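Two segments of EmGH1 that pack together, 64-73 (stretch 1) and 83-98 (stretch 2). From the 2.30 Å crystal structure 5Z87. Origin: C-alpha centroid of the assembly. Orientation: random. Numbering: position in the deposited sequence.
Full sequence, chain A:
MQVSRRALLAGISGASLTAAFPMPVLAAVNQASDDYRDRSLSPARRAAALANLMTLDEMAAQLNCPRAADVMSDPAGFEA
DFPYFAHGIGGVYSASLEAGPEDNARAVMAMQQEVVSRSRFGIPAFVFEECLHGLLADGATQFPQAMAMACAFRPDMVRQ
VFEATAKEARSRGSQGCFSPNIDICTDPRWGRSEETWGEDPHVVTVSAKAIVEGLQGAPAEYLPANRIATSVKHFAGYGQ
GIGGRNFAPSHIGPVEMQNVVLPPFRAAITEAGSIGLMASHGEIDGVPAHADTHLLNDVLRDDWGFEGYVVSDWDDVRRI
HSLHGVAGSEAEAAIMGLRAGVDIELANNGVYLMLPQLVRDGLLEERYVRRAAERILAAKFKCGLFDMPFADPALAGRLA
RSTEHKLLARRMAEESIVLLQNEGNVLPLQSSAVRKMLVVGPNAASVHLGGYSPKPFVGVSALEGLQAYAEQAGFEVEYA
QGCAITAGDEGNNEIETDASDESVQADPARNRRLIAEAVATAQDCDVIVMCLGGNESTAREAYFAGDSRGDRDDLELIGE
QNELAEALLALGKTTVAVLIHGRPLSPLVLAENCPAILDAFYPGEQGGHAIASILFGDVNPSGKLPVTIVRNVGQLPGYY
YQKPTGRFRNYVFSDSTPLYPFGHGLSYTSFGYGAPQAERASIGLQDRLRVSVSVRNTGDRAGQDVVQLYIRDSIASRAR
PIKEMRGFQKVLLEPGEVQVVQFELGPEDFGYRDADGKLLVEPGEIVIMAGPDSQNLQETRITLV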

ATOM      1  N   ASN A  64      12.413  25.365  23.299  1.00 23.31           N
ATOM      2  CA  ASN A  64      13.311  25.365  22.150  1.00 25.01           C
ATOM      3  C   ASN A  64      14.390  24.306  22.333  1.00 27.05           C
ATOM      4  O   ASN A  64      14.891  24.113  23.446  1.00 25.42           O
ATOM      5  CB  ASN A  64      13.960  26.741  21.971  1.00 25.68           C
ATOM      6  CG  ASN A  64      12.940  27.866  21.963  1.00 28.07           C
ATOM      7  OD1 ASN A  64      11.873  27.725  21.380  1.00 20.56           O
ATOM      8  ND2 ASN A  64      13.264  28.988  22.611  1.00 24.96           N
ATOM      9  N   CYS A  65      14.751  23.623  21.239  1.00 18.71           N
ATOM     10  CA  CYS A  65      15.826  22.627  21.245  1.00 19.44           C
ATOM     11  C   CYS A  65      16.601  22.662  19.933  1.00 26.35           C
ATOM     12  O   CYS A  65      16.369  21.842  19.034  1.00 26.34           O
ATOM     13  CB  CYS A  65      15.270  21.224  21.492  1.00 17.75           C
ATOM     14  SG  CYS A  65      16.542  19.953  21.708  1.00 23.85           S
ATOM     15  N   PRO A  66      17.543  23.595  19.789  1.00 25.17           N
ATOM     16  CA  PRO A  66      18.386  23.627  18.586  1.00 21.20           C
ATOM     17  C   PRO A  66      19.494  22.587  18.677  1.00 22.77           C
ATOM     18  O   PRO A  66      19.671  21.907  19.689  1.00 23.54           O
ATOM     19  CB  PRO A  66      18.974  25.044  18.599  1.00 21.51           C
ATOM     20  CG  PRO A  66      19.149  25.319  20.079  1.00 22.37           C
ATOM     21  CD  PRO A  66      17.927  24.655  20.748  1.00 20.49           C
ATOM     22  N   ARG A  67      20.246  22.480  17.589  1.00 24.13           N
ATOM     23  CA  ARG A  67      21.453  21.671  17.611  1.00 28.53           C
ATOM     24  C   ARG A  67      22.482  22.297  18.543  1.00 25.16           C
ATOM     25  O   ARG A  67      22.627  23.521  18.606  1.00 24.30           O
ATOM     26  CB  ARG A  67      22.026  21.523  16.205  1.00 30.76           C
ATOM     27  CG  ARG A  67      22.528  20.123  15.918  1.00 34.06           C
ATOM     28  CD  ARG A  67      22.994  19.974  14.486  1.00 45.81           C
ATOM     29  NE  ARG A  67      21.884  19.577  13.632  1.00 54.02           N
ATOM     30  CZ  ARG A  67      21.548  18.314  13.391  1.00 47.04           C
ATOM     31  NH1 ARG A  67      20.499  18.044  12.611  1.00 41.49           N
ATOM     32  NH2 ARG A  67      22.260  17.329  13.936  1.00 38.91           N
ATOM     33  N   ALA A  68      23.205  21.438  19.261  1.00 26.63           N
ATOM     34  CA  ALA A  68      24.120  21.892  20.302  1.00 26.27           C
ATOM     35  C   ALA A  68      25.246  22.770  19.769  1.00 32.21           C
ATOM     36  O   ALA A  68      25.697  23.683  20.473  1.00 36.03           O
ATOM     37  CB  ALA A  68      24.716  20.687  21.025  1.00 23.66           C
ATOM     38  N   ALA A  69      25.710  22.518  18.541  1.00 28.77           N
ATOM     39  CA  ALA A  69      27.033  22.985  18.122  1.00 28.39           C
ATOM     40  C   ALA A  69      27.189  24.499  18.257  1.00 27.47           C
ATOM     41  O   ALA A  69      28.229  24.977  18.721  1.00 35.12           O
ATOM     42  CB  ALA A  69      27.307  22.549  16.680  1.00 24.21           C
ATOM     43  N   ASP A  70      26.183  25.270  17.843  1.00 32.22           N
ATOM     44  CA  ASP A  70      26.313  26.728  17.857  1.00 29.85           C
ATOM     45  C   ASP A  70      26.173  27.313  19.253  1.00 34.65           C
ATOM     46  O   ASP A  70      26.716  28.387  19.522  1.00 36.42           O
ATOM     47  CB  ASP A  70      25.280  27.367  16.937  1.00 31.10           C
ATOM     48  CG  ASP A  70      25.652  27.231  15.478  1.00 42.40           C
ATOM     49  OD1 ASP A  70      26.665  26.551  15.177  1.00 40.85           O
ATOM     50  OD2 ASP A  70      24.937  27.811  14.638  1.00 49.15           O
ATOM     51  N   VAL A  71      25.423  26.648  20.130  1.00 26.20           N
ATOM     52  CA  VAL A  71      25.382  27.043  21.526  1.00 30.64           C
ATOM     53  C   VAL A  71      26.732  26.778  22.187  1.00 36.79           C
ATOM     54  O   VAL A  71      27.259  27.622  22.918  1.00 33.73           O
ATOM     55  CB  VAL A  71      24.233  26.303  22.237  1.00 30.34           C
ATOM     56  CG1 VAL A  71      24.129  26.728  23.694  1.00 29.34           C
ATOM     57  CG2 VAL A  71      22.922  26.548  21.503  1.00 24.13           C
ATOM     58  N   MET A  72      27.331  25.621  21.911  1.00 34.64           N
ATOM     59  CA  MET A  72      28.576  25.254  22.577  1.00 31.80           C
ATOM     60  C   MET A  72      29.745  26.106  22.103  1.00 36.82           C
ATOM     61  O   MET A  72      30.599  26.498  22.908  1.00 33.53           O
ATOM     62  CB  MET A  72      28.875  23.779  22.341  1.00 30.60           C
ATOM     63  CG  MET A  72      27.870  22.856  22.963  1.00 32.48           C
ATOM     64  SD  MET A  72      28.183  21.151  22.492  1.00 31.54           S
ATOM     65  CE  MET A  72      29.599  20.705  23.487  1.00 28.12           C
ATOM     66  N   SER A  73      29.810  26.396  20.801  1.00 33.24           N
ATOM     67  CA  SER A  73      30.969  27.091  20.250  1.00 30.15           C
ATOM     68  C   SER A  73      30.988  28.575  20.595  1.00 37.49           C
ATOM     69  O   SER A  73      32.063  29.183  20.605  1.00 33.44           O
ATOM     70  CB  SER A  73      31.015  26.927  18.726  1.00 35.02           C
ATOM     71  OG  SER A  73      30.007  27.705  18.092  1.00 35.97           O
TER
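Stretch 2 (83-98) PYFAHGIGGVYSASLE

Proline interrupts the pairing edge of stretch 1, yet backbone hydrogen bonds to stretch 2 form before and after it. Pro-66 has no N-H to give, but its carbonyl accepts: Tyr-93 N lies 3.0 Å from Pro-66 O. On one side of that bond Gly-91 N donates to Asn-64 O (3.0 Å, 153° at the hydrogen); on the other Ala-68 N donates to Tyr-93 O (2.8 Å, 162°). Arg-67 and Tyr-93 form the single bridge. The CA register rises with the numbering in both stretches, Cys-65 with Gly-91 and Arg-67 with Tyr-93, so strand 91-93 runs parallel to 64-67. Where a Pro-66 N-H is lacking, Gly-91 O lies 3.2 Å from Cys-65 CA in a C-H...O contact (161° at the hydrogen).

Before the strand, a 3-10 turn at 83-86 places the Tyr-84 ring with one face under Asn-64 ND2, 3.2 Å from Tyr-84 CD1. An ideal CB on Gly-90 would fall 2.6 Å from Asn-64 O, so this close approach has no room for a side chain.

Helix 68-73 then turns across the strand at 112°, the axes 7.9 Å apart at closest. Ala-68 CB meets Ala-95 CB at 3.7 Å, Val-71 CG1 reaches Phe-85 CZ at 3.7 Å, and Met-72 SD lies 4.0 Å from Leu-97 CD1. One water accepts weakly from Ala-69 N and donates to Ser-94 O.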

ATOM      1  N   PRO A  83      17.585  35.858  21.147  1.00 27.52           N
ATOM      2  CA  PRO A  83      17.522  36.502  22.470  1.00 31.81           C
ATOM      3  C   PRO A  83      16.919  35.659  23.590  1.00 30.69           C
ATOM      4  O   PRO A  83      17.262  35.903  24.755  1.00 30.13           O
ATOM      5  CB  PRO A  83      16.681  37.753  22.193  1.00 30.04           C
ATOM      6  CG  PRO A  83      17.040  38.098  20.756  1.00 30.34           C
ATOM      7  CD  PRO A  83      17.116  36.756  20.072  1.00 31.69           C
ATOM      8  N   TYR A  84      16.056  34.679  23.299  1.00 24.34           N
ATOM      9  CA  TYR A  84      15.507  33.850  24.377  1.00 27.64           C
ATOM     10  C   TYR A  84      16.591  33.167  25.210  1.00 25.44           C
ATOM     11  O   TYR A  84      16.315  32.763  26.342  1.00 25.48           O
ATOM     12  CB  TYR A  84      14.564  32.767  23.832  1.00 24.32           C
ATOM     13  CG  TYR A  84      15.284  31.580  23.201  1.00 24.96           C
ATOM     14  CD1 TYR A  84      15.762  30.525  23.976  1.00 24.50           C
ATOM     15  CD2 TYR A  84      15.472  31.515  21.825  1.00 25.17           C
ATOM     16  CE1 TYR A  84      16.424  29.464  23.401  1.00 29.63           C
ATOM     17  CE2 TYR A  84      16.130  30.454  21.243  1.00 21.39           C
ATOM     18  CZ  TYR A  84      16.594  29.430  22.029  1.00 29.41           C
ATOM     19  OH  TYR A  84      17.248  28.374  21.444  1.00 27.38           O
ATOM     20  N   PHE A  85      17.791  32.977  24.659  1.00 20.35           N
ATOM     21  CA  PHE A  85      18.826  32.240  25.378  1.00 23.76           C
ATOM     22  C   PHE A  85      19.301  32.993  26.618  1.00 25.25           C
ATOM     23  O   PHE A  85      19.922  32.392  27.498  1.00 22.62           O
ATOM     24  CB  PHE A  85      20.005  31.942  24.439  1.00 21.05           C
ATOM     25  CG  PHE A  85      21.022  30.989  25.012  1.00 26.66           C
ATOM     26  CD1 PHE A  85      20.642  29.736  25.483  1.00 22.13           C
ATOM     27  CD2 PHE A  85      22.363  31.345  25.074  1.00 25.94           C
ATOM     28  CE1 PHE A  85      21.577  28.863  26.012  1.00 23.01           C
ATOM     29  CE2 PHE A  85      23.307  30.479  25.605  1.00 20.19           C
ATOM     30  CZ  PHE A  85      22.917  29.237  26.079  1.00 22.09           C
ATOM     31  N   ALA A  86      18.999  34.284  26.718  1.00 25.93           N
ATOM     32  CA  ALA A  86      19.225  35.002  27.964  1.00 32.29           C
ATOM     33  C   ALA A  86      18.527  34.331  29.143  1.00 26.80           C
ATOM     34  O   ALA A  86      18.956  34.505  30.286  1.00 32.33           O
ATOM     35  CB  ALA A  86      18.759  36.456  27.812  1.00 26.34           C
ATOM     36  N   HIS A  87      17.486  33.537  28.888  1.00 26.70           N
ATOM     37  CA  HIS A  87      16.769  32.817  29.934  1.00 25.72           C
ATOM     38  C   HIS A  87      17.050  31.321  29.913  1.00 27.70           C
ATOM     39  O   HIS A  87      16.282  30.541  30.483  1.00 25.62           O
ATOM     40  CB  HIS A  87      15.272  33.070  29.812  1.00 21.47           C
ATOM     41  CG  HIS A  87      14.943  34.484  29.462  1.00 32.70           C
ATOM     42  ND1 HIS A  87      15.170  35.533  30.330  1.00 29.31           N
ATOM     43  CD2 HIS A  87      14.435  35.030  28.331  1.00 32.52           C
ATOM     44  CE1 HIS A  87      14.799  36.663  29.752  1.00 32.23           C
ATOM     45  NE2 HIS A  87      14.357  36.387  28.537  1.00 38.82           N
ATOM     46  N   GLY A  88      18.136  30.898  29.279  1.00 26.38           N
ATOM     47  CA  GLY A  88      18.391  29.472  29.216  1.00 25.19           C
ATOM     48  C   GLY A  88      17.777  28.843  27.980  1.00 23.61           C
ATOM     49  O   GLY A  88      17.580  29.523  26.966  1.00 23.43           O
ATOM     50  N   ILE A  89      17.462  27.550  28.051  1.00 18.40           N
ATOM     51  CA  ILE A  89      17.117  26.791  26.858  1.00 24.69           C
ATOM     52  C   ILE A  89      16.418  25.515  27.294  1.00 20.68           C
ATOM     53  O   ILE A  89      16.719  24.955  28.350  1.00 18.57           O
ATOM     54  CB  ILE A  89      18.385  26.520  26.000  1.00 23.69           C
ATOM     55  CG1 ILE A  89      18.019  26.106  24.571  1.00 23.84           C
ATOM     56  CG2 ILE A  89      19.308  25.494  26.659  1.00 17.33           C
ATOM     57  CD1 ILE A  89      19.141  26.340  23.578  1.00 20.13           C
ATOM     58  N   GLY A  90      15.459  25.069  26.488  1.00 19.62           N
ATOM     59  CA  GLY A  90      14.836  23.781  26.713  1.00 18.43           C
ATOM     60  C   GLY A  90      15.804  22.621  26.587  1.00 23.19           C
ATOM     61  O   GLY A  90      16.005  21.858  27.536  1.00 18.41           O
ATOM     62  N   GLY A  91      16.407  22.468  25.410  1.00 23.92           N
ATOM     63  CA  GLY A  91      17.363  21.401  25.203  1.00 19.22           C
ATOM     64  C   GLY A  91      18.320  21.751  24.088  1.00 20.04           C
ATOM     65  O   GLY A  91      18.165  22.756  23.391  1.00 22.75           O
ATOM     66  N   VAL A  92      19.337  20.909  23.939  1.00 19.40           N
ATOM     67  CA  VAL A  92      20.179  20.914  22.755  1.00 20.58           C
ATOM     68  C   VAL A  92      20.240  19.486  22.248  1.00 21.54           C
ATOM     69  O   VAL A  92      20.042  18.521  22.993  1.00 22.86           O
ATOM     70  CB  VAL A  92      21.611  21.453  23.000  1.00 27.15           C
ATOM     71  CG1 VAL A  92      21.587  22.940  23.277  1.00 20.71           C
ATOM     72  CG2 VAL A  92      22.315  20.673  24.111  1.00 17.42           C
ATOM     73  N   TYR A  93      20.521  19.364  20.960  1.00 20.82           N
ATOM     74  CA  TYR A  93      20.588  18.076  20.293  1.00 26.58           C
ATOM     75  C   TYR A  93      22.005  17.847  19.803  1.00 19.54           C
ATOM     76  O   TYR A  93      22.595  18.731  19.172  1.00 23.53           O
ATOM     77  CB  TYR A  93      19.605  18.023  19.121  1.00 21.10           C
ATOM     78  CG  TYR A  93      19.706  16.777  18.281  1.00 20.27           C
ATOM     79  CD1 TYR A  93      19.745  15.523  18.865  1.00 21.98           C
ATOM     80  CD2 TYR A  93      19.732  16.857  16.898  1.00 29.17           C
ATOM     81  CE1 TYR A  93      19.810  14.377  18.086  1.00 29.60           C
ATOM     82  CE2 TYR A  93      19.795  15.718  16.110  1.00 21.42           C
ATOM     83  CZ  TYR A  93      19.836  14.490  16.702  1.00 24.25           C
ATOM     84  OH  TYR A  93      19.910  13.372  15.910  1.00 26.64           O
ATOM     85  N   SER A  94      22.552  16.673  20.119  1.00 17.40           N
ATOM     86  CA  SER A  94      23.810  16.217  19.532  1.00 26.49           C
ATOM     87  C   SER A  94      25.009  17.053  19.998  1.00 25.51           C
ATOM     88  O   SER A  94      25.662  17.737  19.199  1.00 21.89           O
ATOM     89  CB  SER A  94      23.688  16.222  18.000  1.00 19.07           C
ATOM     90  OG  SER A  94      24.630  15.352  17.417  1.00 27.69           O
ATOM     91  N   ALA A  95      25.307  16.990  21.296  1.00 26.99           N
ATOM     92  CA  ALA A  95      26.410  17.728  21.894  1.00 28.66           C
ATOM     93  C   ALA A  95      27.716  16.951  21.870  1.00 31.30           C
ATOM     94  O   ALA A  95      28.768  17.528  22.160  1.00 26.40           O
ATOM     95  CB  ALA A  95      26.076  18.106  23.342  1.00 20.95           C
ATOM     96  N   SER A  96      27.669  15.664  21.533  1.00 27.49           N
ATOM     97  CA  SER A  96      28.880  14.852  21.507  1.00 28.98           C
ATOM     98  C   SER A  96      29.864  15.350  20.453  1.00 29.32           C
ATOM     99  O   SER A  96      31.078  15.361  20.689  1.00 32.57           O
ATOM    100  CB  SER A  96      28.498  13.403  21.244  1.00 34.64           C
ATOM    101  OG  SER A  96      27.373  13.373  20.372  1.00 34.54           O
ATOM    102  N   LEU A  97      29.360  15.764  19.289  1.00 30.27           N
ATOM    103  CA  LEU A  97      30.169  16.297  18.173  1.00 34.81           C
ATOM    104  C   LEU A  97      31.216  15.246  17.802  1.00 35.73           C
ATOM    105  O   LEU A  97      30.878  14.059  17.681  1.00 43.02           O
ATOM    106  CB  LEU A  97      30.730  17.666  18.550  1.00 40.03           C
ATOM    107  CG  LEU A  97      29.765  18.743  19.043  1.00 39.34           C
ATOM    108  CD1 LEU A  97      30.537  19.979  19.493  1.00 37.65           C
ATOM    109  CD2 LEU A  97      28.763  19.101  17.965  1.00 34.35           C
ATOM    110  N   GLU A  98      32.482  15.616  17.624  1.00 37.71           N
ATOM    111  CA  GLU A  98      33.526  14.662  17.289  1.00 39.98           C
ATOM    112  C   GLU A  98      34.365  14.272  18.498  1.00 38.01           C
ATOM    113  O   GLU A  98      35.482  13.774  18.336  1.00 47.31           O
ATOM    114  CB  GLU A  98      34.413  15.217  16.168  1.00 49.27           C
ATOM    115  CG  GLU A  98      33.665  15.519  14.868  1.00 51.23           C
ATOM    116  CD  GLU A  98      33.660  14.330  13.902  1.00 78.95           C
ATOM    117  OE1 GLU A  98      32.677  14.186  13.132  1.00 77.31           O
ATOM    118  OE2 GLU A  98      34.630  13.534  13.914  1.00 84.84           O
TER
HETATM  119  O   HOH W   1      25.267  19.811  17.230  1.00 31.27           O